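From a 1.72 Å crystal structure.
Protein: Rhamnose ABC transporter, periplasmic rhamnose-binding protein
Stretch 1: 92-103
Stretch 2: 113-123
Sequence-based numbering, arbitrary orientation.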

# COMPACT_ATOMS: atom_id res chain seq x y z
N LEU A 92 -6.60 -22.22 9.70
CA LEU A 92 -7.82 -21.44 9.58
C LEU A 92 -8.95 -22.25 8.94
O LEU A 92 -10.12 -22.11 9.30
CB LEU A 92 -7.58 -20.15 8.80
CG LEU A 92 -6.62 -19.17 9.50
CD1 LEU A 92 -6.42 -17.94 8.62
CD2 LEU A 92 -7.14 -18.78 10.88
N ILE A 93 -8.60 -23.11 7.99
CA ILE A 93 -9.58 -24.02 7.39
C ILE A 93 -10.19 -24.96 8.43
O ILE A 93 -11.41 -25.09 8.51
CB ILE A 93 -8.97 -24.85 6.24
CG1 ILE A 93 -8.54 -23.93 5.10
CG2 ILE A 93 -9.97 -25.90 5.76
CD1 ILE A 93 -7.71 -24.64 4.01
N GLN A 94 -9.34 -25.62 9.21
CA GLN A 94 -9.83 -26.54 10.23
C GLN A 94 -10.67 -25.84 11.31
O GLN A 94 -11.55 -26.45 11.91
CB GLN A 94 -8.69 -27.34 10.88
CG GLN A 94 -8.36 -28.65 10.19
CD GLN A 94 -9.57 -29.52 9.94
OE1 GLN A 94 -10.03 -29.66 8.80
NE2 GLN A 94 -10.10 -30.14 11.01
N GLN A 95 -10.39 -24.56 11.55
CA GLN A 95 -11.16 -23.78 12.53
C GLN A 95 -12.47 -23.25 11.94
O GLN A 95 -13.28 -22.63 12.65
CB GLN A 95 -10.32 -22.60 13.05
CG GLN A 95 -9.14 -23.00 13.92
CD GLN A 95 -8.32 -21.79 14.37
OE1 GLN A 95 -8.44 -20.70 13.81
NE2 GLN A 95 -7.49 -21.99 15.40
N GLN A 96 -12.68 -23.51 10.66
CA GLN A 96 -13.92 -23.18 9.96
C GLN A 96 -14.25 -21.70 9.97
O GLN A 96 -15.37 -21.29 10.29
CB GLN A 96 -15.10 -24.00 10.49
CG GLN A 96 -14.93 -25.48 10.26
CD GLN A 96 -16.05 -26.26 10.88
OE1 GLN A 96 -17.07 -25.69 11.28
NE2 GLN A 96 -15.86 -27.57 10.99
N GLN A 97 -13.25 -20.90 9.62
CA GLN A 97 -13.45 -19.48 9.37
C GLN A 97 -14.38 -19.32 8.17
O GLN A 97 -14.44 -20.20 7.31
CB GLN A 97 -12.11 -18.79 9.10
CG GLN A 97 -11.14 -18.89 10.28
CD GLN A 97 -11.75 -18.39 11.58
OE1 GLN A 97 -11.94 -17.19 11.76
NE2 GLN A 97 -12.07 -19.31 12.48
N ASP A 98 -15.11 -18.21 8.11
CA ASP A 98 -15.99 -17.92 6.98
C ASP A 98 -15.24 -17.16 5.89
O ASP A 98 -15.55 -17.31 4.71
CB ASP A 98 -17.20 -17.09 7.43
CG ASP A 98 -18.18 -17.90 8.27
OD1 ASP A 98 -18.66 -18.95 7.79
OD2 ASP A 98 -18.48 -17.49 9.42
N VAL A 99 -14.28 -16.35 6.31
CA VAL A 99 -13.47 -15.52 5.43
C VAL A 99 -12.02 -15.59 5.89
O VAL A 99 -11.74 -15.44 7.08
CB VAL A 99 -13.91 -14.05 5.47
CG1 VAL A 99 -13.03 -13.19 4.53
CG2 VAL A 99 -15.39 -13.90 5.11
N ILE A 100 -11.11 -15.83 4.96
CA ILE A 100 -9.68 -15.72 5.22
C ILE A 100 -9.13 -14.52 4.47
O ILE A 100 -9.27 -14.41 3.25
CB ILE A 100 -8.89 -16.99 4.79
CG1 ILE A 100 -9.32 -18.20 5.61
CG2 ILE A 100 -7.37 -16.77 4.97
CD1 ILE A 100 -8.69 -19.53 5.15
N VAL A 101 -8.55 -13.58 5.21
CA VAL A 101 -7.92 -12.40 4.63
C VAL A 101 -6.41 -12.56 4.75
O VAL A 101 -5.85 -12.59 5.86
CB VAL A 101 -8.37 -11.13 5.38
CG1 VAL A 101 -7.76 -9.90 4.74
CG2 VAL A 101 -9.88 -11.05 5.37
N VAL A 102 -5.73 -12.68 3.61
CA VAL A 102 -4.33 -13.09 3.64
C VAL A 102 -3.43 -12.24 2.72
O VAL A 102 -3.80 -11.92 1.59
CB VAL A 102 -4.21 -14.59 3.28
CG1 VAL A 102 -4.91 -14.89 1.95
CG2 VAL A 102 -2.75 -15.04 3.24
N ALA A 103 -2.26 -11.89 3.23
CA ALA A 103 -1.26 -11.21 2.40
C ALA A 103 -0.28 -12.28 1.96
O ALA A 103 0.57 -12.71 2.73
CB ALA A 103 -0.54 -10.12 3.20
N SER A 113 -3.97 -24.77 -0.71
CA SER A 113 -4.72 -24.63 0.54
C SER A 113 -5.82 -23.57 0.42
O SER A 113 -6.93 -23.78 0.92
CB SER A 113 -3.78 -24.32 1.71
OG SER A 113 -3.10 -23.09 1.51
N LEU A 114 -5.53 -22.44 -0.24
CA LEU A 114 -6.58 -21.44 -0.44
C LEU A 114 -7.76 -22.01 -1.24
O LEU A 114 -8.92 -21.72 -0.93
CB LEU A 114 -6.05 -20.16 -1.10
CG LEU A 114 -5.14 -19.31 -0.21
CD1 LEU A 114 -4.69 -18.06 -0.96
CD2 LEU A 114 -5.85 -18.92 1.09
N ASN A 115 -7.48 -22.81 -2.26
CA ASN A 115 -8.57 -23.38 -3.06
C ASN A 115 -9.30 -24.48 -2.30
O ASN A 115 -10.49 -24.72 -2.52
CB ASN A 115 -8.07 -23.85 -4.43
CG ASN A 115 -7.98 -22.70 -5.42
OD1 ASN A 115 -8.75 -21.74 -5.34
ND2 ASN A 115 -7.03 -22.79 -6.35
N GLN A 116 -8.58 -25.14 -1.39
CA GLN A 116 -9.23 -26.08 -0.49
C GLN A 116 -10.22 -25.32 0.40
O GLN A 116 -11.33 -25.79 0.66
CB GLN A 116 -8.19 -26.80 0.37
CG GLN A 116 -8.77 -27.84 1.30
CD GLN A 116 -8.75 -29.23 0.71
OE1 GLN A 116 -9.05 -29.43 -0.47
NE2 GLN A 116 -8.38 -30.21 1.53
N ALA A 117 -9.80 -24.15 0.87
CA ALA A 117 -10.69 -23.31 1.69
C ALA A 117 -11.92 -22.91 0.89
O ALA A 117 -13.05 -23.04 1.36
CB ALA A 117 -9.95 -22.06 2.18
N ARG A 118 -11.71 -22.45 -0.34
CA ARG A 118 -12.84 -22.02 -1.16
C ARG A 118 -13.81 -23.15 -1.49
O ARG A 118 -15.02 -22.92 -1.56
CB ARG A 118 -12.36 -21.32 -2.43
CG ARG A 118 -11.48 -20.11 -2.15
CD ARG A 118 -10.77 -19.68 -3.42
NE ARG A 118 -11.63 -18.85 -4.25
CZ ARG A 118 -11.47 -18.69 -5.55
NH1 ARG A 118 -10.49 -19.33 -6.19
NH2 ARG A 118 -12.30 -17.90 -6.22
N LYS A 119 -13.29 -24.36 -1.67
CA LYS A 119 -14.13 -25.55 -1.85
C LYS A 119 -15.02 -25.79 -0.63
O LYS A 119 -16.10 -26.37 -0.74
CB LYS A 119 -13.28 -26.79 -2.11
CG LYS A 119 -13.04 -27.10 -3.58
N ALA A 120 -14.55 -25.35 0.54
CA ALA A 120 -15.30 -25.48 1.79
C ALA A 120 -16.20 -24.27 2.03
O ALA A 120 -16.73 -24.09 3.13
CB ALA A 120 -14.34 -25.66 2.98
N ASP A 121 -16.36 -23.44 0.99
CA ASP A 121 -17.21 -22.23 0.99
C ASP A 121 -16.66 -21.12 1.87
O ASP A 121 -17.38 -20.20 2.28
CB ASP A 121 -18.68 -22.54 1.32
CG ASP A 121 -19.63 -21.43 0.86
OD1 ASP A 121 -19.47 -20.94 -0.28
OD2 ASP A 121 -20.51 -21.04 1.65
N ILE A 122 -15.36 -21.18 2.15
CA ILE A 122 -14.70 -20.09 2.83
C ILE A 122 -14.33 -19.07 1.75
O ILE A 122 -13.77 -19.44 0.72
CB ILE A 122 -13.41 -20.58 3.53
CG1 ILE A 122 -13.75 -21.63 4.57
CG2 ILE A 122 -12.68 -19.41 4.18
CD1 ILE A 122 -12.53 -22.26 5.26
N LYS A 123 -14.64 -17.80 1.97
CA LYS A 123 -14.22 -16.76 1.03
C LYS A 123 -12.79 -16.30 1.30
O LYS A 123 -12.38 -16.11 2.45
CB LYS A 123 -15.20 -15.57 1.05
CG LYS A 123 -16.65 -15.97 0.77
CD LYS A 123 -16.80 -16.67 -0.58
CE LYS A 123 -18.09 -17.46 -0.64
NZ LYS A 123 -18.25 -18.14 -1.96

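Stretch 1 leaves a helix, turns, and enters a strand; stretch 2 ends a helix and turns into the start of the neighbouring strand. Together they bury 501 Å², summed over both sides, through a hydrophobic cluster and a short parallel strand pairing.

Leu92 does not touch stretch 2, so the contact begins at Ile93. With chi1 at -64° (m) and chi2 at 170° (t), the CA-to-CB bond of Ile93 points sideways, but the end of its side chain comes nearer to stretch 2. Ile93 CG1 lies 3.7 Å from Ala117 CB, and Ile93 CD1 lies 3.3 Å from Ser113 O. Ser113 O already accepts the helical bond from Ala117 N at 2.9 Å, so the methyl packs beside a satisfied acceptor. The small side chain of Ala117 suits this close helix approach, where the CA atoms of Ile93 and Ala117 are 5.9 Å apart. Ile122 CD1 completes the packing, 4.3 Å from Ile93 CG1.

Gln94, Gln95 and Gln96 contribute no side-chain contact. Gln96, at phi/psi 61/48, ends the helix in a Schellman motif: Gln96 N bonds to Ile93 O at 3.0 Å, and Gln97 N makes a weak bond to Leu92 O at 3.4 Å. This turn redirects the chain toward the strand. Gln97 then meets stretch 2 through its backbone, Gln97 O being 3.2 Å from Ile122 CG1, while the end of its side chain leads away.

The polar link starts at Asp98, again through backbone. Lys123 N donates to Asp98 O at 2.9 Å with an N-H...O angle of 157°, and Ile122 CA adds a CA-H...O contact to the same Asp98 O at 3.5 Å. The CA-to-CB bond of Asp98 points away, and its OD1 and OD2 are hydrogen-bonded elsewhere in the structure.

Val99 pairs with Lys123 in a parallel bridge, CA to CA 4.6 Å. Its flanking bonds confirm the register: besides the Asp98 bond, Ile100 N donates to Lys123 O at 2.8 Å and 161°. Val99 CA also approaches Lys123 O at 3.2 Å in a CA-H...O contact. On their shared face, Val99 CG2 is 4.4 Å from Lys123 CB; the lysine's end leads away, and Lys123 NZ forms a salt bridge with Asp121 OD1 at 3.5 Å, its hydrogen bond weak.

Buried Ile100 ties strand to helix: Ile100 CG1 is 3.8 Å from Ile122 CG2, and Ile100 CD1 is 4.1 Å from Ala117 CB. Val101 points away and makes no contact. Val102 points toward stretch 2, where Val102 CG1 meets Leu114 CD2 at 4.2 Å, closing the apolar cluster with two branched, buried side chains.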